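Putative tetR-family transcriptional regulatory protein (Streptomyces coelicolor, PDB 2DG8) probably acts as a TetR-family transcriptional regulator, binding DNA through an N-terminal helix-turn-helix domain and presumably responding to a small ligand. Local coordinates at residues Ala17-Ile22 / Ser100-Val105; Tyr48-Ile53 / Leu57-Gly62; Leu92-Ser97 / Ala168-Ala173. One frame throughout, in Å; residues are numbered along the deposited sequence.

Overall arrangement
The fold is all-alpha, and the assembly is a pair of subunits. Contact 2 joins helix 44-49 to helix 53-77 at the presumed DNA-binding end. Contact 1 links helix 10-25 of that end to helix 101-116 of the C-terminal part. Contact 3 ties helix 82-98 to helix 167-177, far into the C-terminal part. Contacts 1 and 2 have centres 16 Å apart and touch, since Ile22 packs on Leu57 and Phe61. Contact 3 lies 22 Å from contact 1 and 34 Å from contact 2, centre to centre. Along the chain, contact 2 closes before contact 3 opens, whereas contacts 1 and 3 interleave. Through its two helices, contact 1 joins the probable DNA-binding part to the C-terminal part.

Contact 1 of 3, residues Ala17-Ile22 / Ser100-Val105; sequences ATLDLI and SQRDLV
Asp20 and Arg102 lie where the two backbones come closest, with their CA atoms 8.3 Å apart. Residues 17-22 lie in the second half of helix 10-25, and residues 101-105 are the first turn of helix 101-116. The contact joins the presumed DNA-binding domain of a TetR-type fold to its C-terminal domain. As in TetR relatives, this domain interface may relay ligand binding to the DNA-binding domain.

A salt bridge spans the gap. Arg102 leaves its helix with CG trans to the backbone N (chi1 167°), and its chain bends at chi2 before the guanidinium reaches helix 10-25. Arg102 NH2 lies 2.8 Å and Arg102 NH1 2.9 Å from Asp20 OD2. Both bonds are bent at the hydrogen, and the nitrogens come from opposite faces of the carboxylate plane. Both grip one oxygen, and the carboxylate and guanidinium planes are 77° apart, so this is not the flat pairing of two oxygens with two nitrogens. Arg38 of helix 32-39 also touches the Asp20 side chain. Leu19 CB lies oblique to the guanidinium, 3.6 Å from Arg102 NH1, in van der Waals contact. Ser100 N-caps the second helix, its OG accepting from Asp103 N at 2.9 Å.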
loop_
_atom_site.group_PDB
_atom_site.type_symbol
_atom_site.label_atom_id
_atom_site.label_comp_id
_atom_site.label_asym_id
_atom_site.label_seq_id
_atom_site.Cartn_x
_atom_site.Cartn_y
_atom_site.Cartn_z
ATOM N N ALA A 17 -5.397 2.484 -22.181
ATOM C CA ALA A 17 -4.746 1.227 -22.543
ATOM C C ALA A 17 -3.505 1.009 -21.682
ATOM O O ALA A 17 -3.152 -0.129 -21.342
ATOM C CB ALA A 17 -4.368 1.249 -24.021
ATOM N N THR A 18 -2.840 2.108 -21.335
ATOM C CA THR A 18 -1.651 2.046 -20.496
ATOM C C THR A 18 -2.047 1.539 -19.101
ATOM O O THR A 18 -1.359 0.712 -18.503
ATOM C CB THR A 18 -0.998 3.438 -20.360
ATOM O OG1 THR A 18 -0.740 3.977 -21.663
ATOM C CG2 THR A 18 0.325 3.337 -19.595
ATOM N N LEU A 19 -3.168 2.045 -18.602
ATOM C CA LEU A 19 -3.700 1.661 -17.295
ATOM C C LEU A 19 -4.120 0.190 -17.333
ATOM O O LEU A 19 -3.800 -0.567 -16.424
ATOM C CB LEU A 19 -4.894 2.560 -16.942
ATOM C CG LEU A 19 -4.771 3.574 -15.794
ATOM C CD1 LEU A 19 -3.325 3.880 -15.433
ATOM C CD2 LEU A 19 -5.520 4.829 -16.200
ATOM N N ASP A 20 -4.835 -0.206 -18.386
ATOM C CA ASP A 20 -5.259 -1.593 -18.554
ATOM C C ASP A 20 -4.014 -2.487 -18.500
ATOM O O ASP A 20 -3.973 -3.471 -17.764
ATOM C CB ASP A 20 -5.939 -1.799 -19.917
ATOM C CG ASP A 20 -7.323 -1.173 -19.999
ATOM O OD1 ASP A 20 -7.857 -1.086 -21.128
ATOM O OD2 ASP A 20 -7.883 -0.778 -18.951
ATOM N N LEU A 21 -3.010 -2.136 -19.304
ATOM C CA LEU A 21 -1.763 -2.888 -19.374
ATOM C C LEU A 21 -1.101 -3.042 -18.004
ATOM O O LEU A 21 -0.763 -4.150 -17.598
ATOM C CB LEU A 21 -0.800 -2.204 -20.359
ATOM C CG LEU A 21 0.565 -2.835 -20.674
ATOM C CD1 LEU A 21 1.497 -2.703 -19.476
ATOM C CD2 LEU A 21 0.376 -4.303 -21.055
ATOM N N ILE A 22 -0.915 -1.936 -17.288
ATOM C CA ILE A 22 -0.283 -2.002 -15.972
ATOM C C ILE A 22 -1.096 -2.885 -15.021
ATOM O O ILE A 22 -0.543 -3.747 -14.330
ATOM C CB ILE A 22 -0.115 -0.582 -15.356
ATOM C CG1 ILE A 22 0.886 0.228 -16.188
ATOM C CG2 ILE A 22 0.376 -0.676 -13.908
ATOM C CD1 ILE A 22 1.035 1.668 -15.730
ATOM N N SER A 100 -13.288 -3.084 -6.801
ATOM C CA SER A 100 -12.497 -3.192 -8.020
ATOM C C SER A 100 -11.077 -3.696 -7.779
ATOM O O SER A 100 -10.248 -2.987 -7.213
ATOM C CB SER A 100 -12.449 -1.831 -8.725
ATOM O OG SER A 100 -11.492 -1.827 -9.775
ATOM N N GLN A 101 -10.796 -4.925 -8.199
ATOM C CA GLN A 101 -9.452 -5.459 -8.033
ATOM C C GLN A 101 -8.492 -4.673 -8.929
ATOM O O GLN A 101 -7.323 -4.499 -8.591
ATOM C CB GLN A 101 -9.403 -6.955 -8.385
ATOM C CG GLN A 101 -7.991 -7.550 -8.372
ATOM C CD GLN A 101 -7.981 -9.067 -8.440
ATOM O OE1 GLN A 101 -8.766 -9.672 -9.173
ATOM N NE2 GLN A 101 -7.079 -9.692 -7.686
ATOM N N ARG A 102 -8.992 -4.197 -10.065
ATOM C CA ARG A 102 -8.185 -3.410 -11.002
ATOM C C ARG A 102 -7.712 -2.130 -10.314
ATOM O O ARG A 102 -6.553 -1.748 -10.429
ATOM C CB ARG A 102 -9.012 -3.055 -12.240
ATOM C CG ARG A 102 -8.399 -1.992 -13.145
ATOM C CD ARG A 102 -9.494 -1.100 -13.716
ATOM N NE ARG A 102 -8.982 -0.046 -14.591
ATOM C CZ ARG A 102 -8.461 -0.260 -15.795
ATOM N NH1 ARG A 102 -8.020 0.763 -16.518
ATOM N NH2 ARG A 102 -8.384 -1.496 -16.281
ATOM N N ASP A 103 -8.615 -1.469 -9.598
ATOM C CA ASP A 103 -8.261 -0.245 -8.891
ATOM C C ASP A 103 -7.264 -0.523 -7.758
ATOM O O ASP A 103 -6.314 0.239 -7.548
ATOM C CB ASP A 103 -9.524 0.433 -8.356
ATOM C CG ASP A 103 -10.360 1.063 -9.466
ATOM O OD1 ASP A 103 -11.471 1.564 -9.182
ATOM O OD2 ASP A 103 -9.894 1.063 -10.631
ATOM N N LEU A 104 -7.473 -1.618 -7.035
ATOM C CA LEU A 104 -6.569 -1.990 -5.952
ATOM C C LEU A 104 -5.166 -2.228 -6.516
ATOM O O LEU A 104 -4.178 -1.766 -5.957
ATOM C CB LEU A 104 -7.072 -3.262 -5.260
ATOM C CG LEU A 104 -6.147 -3.928 -4.243
ATOM C CD1 LEU A 104 -5.937 -3.016 -3.024
ATOM C CD2 LEU A 104 -6.759 -5.269 -3.830
ATOM N N VAL A 105 -5.088 -2.961 -7.622
ATOM C CA VAL A 105 -3.801 -3.253 -8.258
ATOM C C VAL A 105 -3.107 -1.982 -8.772
ATOM O O VAL A 105 -1.903 -1.806 -8.577
ATOM C CB VAL A 105 -3.988 -4.268 -9.437
ATOM C CG1 VAL A 105 -2.687 -4.443 -10.216
ATOM C CG2 VAL A 105 -4.447 -5.608 -8.890
#

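Contact 2 of 3, residues Tyr48-Ile53 / Leu57-Gly62; sequences YHFTGI and LREAFG
Phe50 turns the edge of its ring to the carboxylate of Glu59. The ring atom CE1 of Phe50 comes 3.9 Å from Glu59 CD, which lies near the ring plane. The carboxylate is rotated 63° from the ring, so the two flat groups do not stack. Phe50 has CG trans to its carbonyl carbon (chi1 -61°), which sends the ring toward helix 53-77. Glu59 meets it with an extended chain. The polar end of Glu59 is held by Arg11, in a salt bridge through OE2. Arg11 also makes a cation-pi contact with Phe50 and a hydrogen bond to His49 O.

Helix 44-49 is the second helix of the helix-turn-helix, and probably the DNA-reading one, as in TetR relatives. Phe50 is where the chain leaves that helix. Gly52 is the N-cap of the next, which opens at Ile53.

The first turn of helix 53-77 is closed by a fairly straight bond from Leu57 N to Ile53 O, 2.7 Å long. Leu57 CG also lies close to that oxygen, 3.2 Å from Ile53 O. Beyond it, the two side chains meet only loosely, with Ile53 CG2 4.4 Å from Leu57 CD1. Leu57 also packs on Ile27 and Tyr120.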
loop_
_atom_site.group_PDB
_atom_site.type_symbol
_atom_site.label_atom_id
_atom_site.label_comp_id
_atom_site.label_asym_id
_atom_site.label_seq_id
_atom_site.Cartn_x
_atom_site.Cartn_y
_atom_site.Cartn_z
ATOM N N TYR A 48 3.863 10.562 -30.929
ATOM C CA TYR A 48 3.268 11.768 -31.477
ATOM C C TYR A 48 2.664 12.563 -30.311
ATOM O O TYR A 48 2.780 13.794 -30.240
ATOM C CB TYR A 48 2.156 11.418 -32.471
ATOM C CG TYR A 48 1.459 12.640 -33.038
ATOM C CD1 TYR A 48 1.834 13.171 -34.272
ATOM C CD2 TYR A 48 0.471 13.302 -32.310
ATOM C CE1 TYR A 48 1.248 14.330 -34.767
ATOM C CE2 TYR A 48 -0.124 14.466 -32.793
ATOM C CZ TYR A 48 0.274 14.972 -34.022
ATOM O OH TYR A 48 -0.298 16.126 -34.489
ATOM N N HIS A 49 2.031 11.832 -29.395
ATOM C CA HIS A 49 1.351 12.421 -28.242
ATOM C C HIS A 49 2.146 12.513 -26.953
ATOM O O HIS A 49 1.832 13.330 -26.096
ATOM C CB HIS A 49 0.074 11.629 -27.946
ATOM C CG HIS A 49 -0.958 11.724 -29.020
ATOM N ND1 HIS A 49 -1.760 12.834 -29.184
ATOM C CD2 HIS A 49 -1.304 10.861 -30.005
ATOM C CE1 HIS A 49 -2.557 12.649 -30.221
ATOM N NE2 HIS A 49 -2.300 11.460 -30.739
ATOM N N PHE A 50 3.165 11.677 -26.809
ATOM C CA PHE A 50 3.941 11.671 -25.576
ATOM C C PHE A 50 5.442 11.800 -25.790
ATOM O O PHE A 50 6.018 11.135 -26.656
ATOM C CB PHE A 50 3.632 10.387 -24.797
ATOM C CG PHE A 50 2.192 10.258 -24.408
ATOM C CD1 PHE A 50 1.719 10.842 -23.236
ATOM C CD2 PHE A 50 1.292 9.587 -25.233
ATOM C CE1 PHE A 50 0.370 10.763 -22.891
ATOM C CE2 PHE A 50 -0.061 9.503 -24.896
ATOM C CZ PHE A 50 -0.521 10.094 -23.720
ATOM N N THR A 51 6.068 12.648 -24.982
ATOM C CA THR A 51 7.504 12.886 -25.082
ATOM C C THR A 51 8.323 11.672 -24.679
ATOM O O THR A 51 9.475 11.530 -25.081
ATOM C CB THR A 51 7.933 14.084 -24.204
ATOM O OG1 THR A 51 7.703 13.782 -22.819
ATOM C CG2 THR A 51 7.141 15.325 -24.584
ATOM N N GLY A 52 7.728 10.794 -23.883
ATOM C CA GLY A 52 8.434 9.609 -23.429
ATOM C C GLY A 52 7.575 8.823 -22.459
ATOM O O GLY A 52 6.457 9.240 -22.144
ATOM N N ILE A 53 8.102 7.709 -21.963
ATOM C CA ILE A 53 7.362 6.849 -21.046
ATOM C C ILE A 53 7.020 7.512 -19.716
ATOM O O ILE A 53 5.985 7.210 -19.116
ATOM C CB ILE A 53 8.134 5.531 -20.768
ATOM C CG1 ILE A 53 7.177 4.342 -20.848
ATOM C CG2 ILE A 53 8.768 5.557 -19.379
ATOM C CD1 ILE A 53 6.766 3.980 -22.269
ATOM N N LEU A 57 3.433 7.698 -18.241
ATOM C CA LEU A 57 3.117 7.132 -16.931
ATOM C C LEU A 57 2.546 8.169 -15.972
ATOM O O LEU A 57 1.615 7.885 -15.211
ATOM C CB LEU A 57 4.354 6.486 -16.306
ATOM C CG LEU A 57 4.830 5.178 -16.947
ATOM C CD1 LEU A 57 5.994 4.622 -16.159
ATOM C CD2 LEU A 57 3.689 4.171 -16.984
ATOM N N ARG A 58 3.094 9.375 -16.008
ATOM C CA ARG A 58 2.608 10.429 -15.129
ATOM C C ARG A 58 1.173 10.785 -15.484
ATOM O O ARG A 58 0.334 10.949 -14.595
ATOM C CB ARG A 58 3.505 11.669 -15.223
ATOM C CG ARG A 58 4.934 11.428 -14.716
ATOM C CD ARG A 58 5.826 12.648 -14.910
ATOM N NE ARG A 58 5.557 13.706 -13.944
ATOM C CZ ARG A 58 5.913 13.658 -12.662
ATOM N NH1 ARG A 58 6.560 12.600 -12.184
ATOM N NH2 ARG A 58 5.623 14.670 -11.852
ATOM N N GLU A 59 0.882 10.887 -16.780
ATOM C CA GLU A 59 -0.471 11.226 -17.204
ATOM C C GLU A 59 -1.442 10.072 -16.980
ATOM O O GLU A 59 -2.613 10.304 -16.694
ATOM C CB GLU A 59 -0.497 11.654 -18.677
ATOM C CG GLU A 59 0.335 12.893 -18.973
ATOM C CD GLU A 59 -0.101 13.619 -20.241
ATOM O OE1 GLU A 59 0.755 14.263 -20.884
ATOM O OE2 GLU A 59 -1.300 13.559 -20.586
ATOM N N ALA A 60 -0.959 8.835 -17.106
ATOM C CA ALA A 60 -1.805 7.662 -16.895
ATOM C C ALA A 60 -2.208 7.513 -15.428
ATOM O O ALA A 60 -3.382 7.340 -15.115
ATOM C CB ALA A 60 -1.094 6.398 -17.361
ATOM N N PHE A 61 -1.227 7.569 -14.536
ATOM C CA PHE A 61 -1.497 7.432 -13.109
ATOM C C PHE A 61 -2.214 8.660 -12.567
ATOM O O PHE A 61 -2.889 8.599 -11.530
ATOM C CB PHE A 61 -0.196 7.187 -12.343
ATOM C CG PHE A 61 0.257 5.743 -12.365
ATOM C CD1 PHE A 61 1.518 5.401 -12.834
ATOM C CD2 PHE A 61 -0.571 4.731 -11.881
ATOM C CE1 PHE A 61 1.955 4.073 -12.821
ATOM C CE2 PHE A 61 -0.147 3.400 -11.863
ATOM C CZ PHE A 61 1.122 3.068 -12.333
ATOM N N GLY A 62 -2.060 9.775 -13.270
ATOM C CA GLY A 62 -2.728 10.994 -12.864
ATOM C C GLY A 62 -4.202 10.814 -13.171
ATOM O O GLY A 62 -5.058 11.269 -12.418
#

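Contact 3 of 3, residues Leu92-Ser97 / Ala168-Ala173; sequences LVHELS and ALTLEA
Val93, His94 and Thr170 make a small, buried helix-to-helix contact within the C-terminal domain, part apolar and part polar. It joins helix 82-98 to helix 167-177, the last helix of the chain. Both belong to the helical C-terminal domain that TetR-family proteins use for dimerisation and, as a rule, for ligand sensing. The backbones approach best at Val93 and Thr170, with CA atoms 7.9 Å apart.

Thr170 serves both halves of the contact. Its methyl CG2 is trans to the backbone N, and its hydroxyl OG1 is trans to the carbonyl carbon (chi1 -64°). The two branches therefore go to different partners. CG2 meets Val93 tip to tip, with Thr170 CG2 4.0 Å from Val93 CG1. Leu154 of helix 141-159 touches both residues and extends this apolar side.

OG1 goes to His94. The imidazole runs past Thr170 in the opposite direction and presents its edge, with NE2 in front. His94 NE2 and Thr170 OG1 are 2.9 Å apart, a hydrogen bond with an angle of 151° in which either atom could be the donor. Thr170 CB also lies in the ring plane, 3.6 Å from His94 NE2. Within helix 82-98, Ser97 OG donates to the backbone oxygen His94 O, 3.1 Å away.

Nearby, Leu169 and Ala173 pack on Gln146 of the second subunit.

Thr170 OG1 is bonded to His165 NE2 too, and weakly to Gly166 O. The hydroxyl has one proton to give. If it goes to one imidazole, the other would have to donate, so the proton positions on His94 and His165 may be linked, though the weak bond to Gly166 O could take that proton instead.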
loop_
_atom_site.group_PDB
_atom_site.type_symbol
_atom_site.label_atom_id
_atom_site.label_comp_id
_atom_site.label_asym_id
_atom_site.label_seq_id
_atom_site.Cartn_x
_atom_site.Cartn_y
_atom_site.Cartn_z
ATOM N N LEU A 92 -16.962 4.348 1.780
ATOM C CA LEU A 92 -15.811 4.573 0.916
ATOM C C LEU A 92 -14.770 3.479 1.154
ATOM O O LEU A 92 -14.257 2.886 0.213
ATOM C CB LEU A 92 -15.191 5.930 1.231
ATOM C CG LEU A 92 -14.606 6.830 0.143
ATOM C CD1 LEU A 92 -13.711 7.857 0.824
ATOM C CD2 LEU A 92 -13.814 6.038 -0.875
ATOM N N VAL A 93 -14.456 3.231 2.422
ATOM C CA VAL A 93 -13.468 2.227 2.783
ATOM C C VAL A 93 -13.820 0.845 2.259
ATOM O O VAL A 93 -12.966 0.161 1.698
ATOM C CB VAL A 93 -13.290 2.137 4.313
ATOM C CG1 VAL A 93 -12.570 0.839 4.678
ATOM C CG2 VAL A 93 -12.489 3.336 4.810
ATOM N N HIS A 94 -15.070 0.423 2.446
ATOM C CA HIS A 94 -15.454 -0.900 1.974
ATOM C C HIS A 94 -15.494 -0.998 0.450
ATOM O O HIS A 94 -15.069 -1.998 -0.133
ATOM C CB HIS A 94 -16.782 -1.321 2.612
ATOM C CG HIS A 94 -16.642 -1.711 4.054
ATOM N ND1 HIS A 94 -17.089 -2.920 4.543
ATOM C CD2 HIS A 94 -16.035 -1.090 5.092
ATOM C CE1 HIS A 94 -16.757 -3.029 5.816
ATOM N NE2 HIS A 94 -16.115 -1.933 6.175
ATOM N N GLU A 95 -15.967 0.049 -0.206
ATOM C CA GLU A 95 -16.005 0.022 -1.660
ATOM C C GLU A 95 -14.582 -0.055 -2.241
ATOM O O GLU A 95 -14.309 -0.855 -3.126
ATOM C CB GLU A 95 -16.721 1.261 -2.198
ATOM C CG GLU A 95 -16.814 1.283 -3.715
ATOM C CD GLU A 95 -17.587 2.478 -4.249
ATOM O OE1 GLU A 95 -18.634 2.826 -3.653
ATOM O OE2 GLU A 95 -17.156 3.050 -5.272
ATOM N N LEU A 96 -13.675 0.769 -1.728
ATOM C CA LEU A 96 -12.302 0.782 -2.229
ATOM C C LEU A 96 -11.545 -0.507 -1.940
ATOM O O LEU A 96 -10.638 -0.867 -2.680
ATOM C CB LEU A 96 -11.509 1.936 -1.617
ATOM C CG LEU A 96 -11.889 3.399 -1.858
ATOM C CD1 LEU A 96 -11.067 4.266 -0.899
ATOM C CD2 LEU A 96 -11.631 3.796 -3.308
ATOM N N SER A 97 -11.897 -1.190 -0.858
ATOM C CA SER A 97 -11.208 -2.417 -0.506
ATOM C C SER A 97 -11.680 -3.657 -1.249
ATOM O O SER A 97 -10.937 -4.631 -1.329
ATOM C CB SER A 97 -11.313 -2.685 1.002
ATOM O OG SER A 97 -12.623 -3.103 1.365
ATOM N N ALA A 168 -18.874 -2.369 11.284
ATOM C CA ALA A 168 -18.950 -1.833 12.645
ATOM C C ALA A 168 -17.556 -1.425 13.124
ATOM O O ALA A 168 -17.370 -0.357 13.705
ATOM C CB ALA A 168 -19.553 -2.871 13.598
ATOM N N LEU A 169 -16.575 -2.283 12.875
ATOM C CA LEU A 169 -15.197 -2.003 13.256
ATOM C C LEU A 169 -14.684 -0.802 12.460
ATOM O O LEU A 169 -13.978 0.043 12.990
ATOM C CB LEU A 169 -14.327 -3.239 12.986
ATOM C CG LEU A 169 -12.868 -3.277 13.454
ATOM C CD1 LEU A 169 -12.012 -2.397 12.559
ATOM C CD2 LEU A 169 -12.785 -2.847 14.903
ATOM N N THR A 170 -15.041 -0.729 11.181
ATOM C CA THR A 170 -14.615 0.386 10.344
ATOM C C THR A 170 -15.245 1.687 10.863
ATOM O O THR A 170 -14.572 2.702 11.019
ATOM C CB THR A 170 -15.033 0.190 8.855
ATOM O OG1 THR A 170 -14.360 -0.955 8.300
ATOM C CG2 THR A 170 -14.652 1.433 8.027
ATOM N N LEU A 171 -16.536 1.641 11.150
ATOM C CA LEU A 171 -17.239 2.820 11.625
ATOM C C LEU A 171 -16.707 3.312 12.967
ATOM O O LEU A 171 -16.614 4.514 13.194
ATOM C CB LEU A 171 -18.733 2.521 11.720
ATOM C CG LEU A 171 -19.635 3.749 11.777
ATOM C CD1 LEU A 171 -19.438 4.612 10.521
ATOM C CD2 LEU A 171 -21.080 3.283 11.899
ATOM N N GLU A 172 -16.341 2.389 13.851
ATOM C CA GLU A 172 -15.812 2.773 15.159
ATOM C C GLU A 172 -14.468 3.494 15.045
ATOM O O GLU A 172 -14.243 4.501 15.707
ATOM C CB GLU A 172 -15.645 1.549 16.072
ATOM C CG GLU A 172 -15.382 1.928 17.526
ATOM C CD GLU A 172 -15.170 0.728 18.427
ATOM O OE1 GLU A 172 -14.103 0.082 18.332
ATOM O OE2 GLU A 172 -16.076 0.422 19.231
ATOM N N ALA A 173 -13.568 2.970 14.220
ATOM C CA ALA A 173 -12.250 3.595 14.054
ATOM C C ALA A 173 -12.454 5.005 13.518
ATOM O O ALA A 173 -11.815 5.963 13.960
ATOM C CB ALA A 173 -11.389 2.783 13.085
#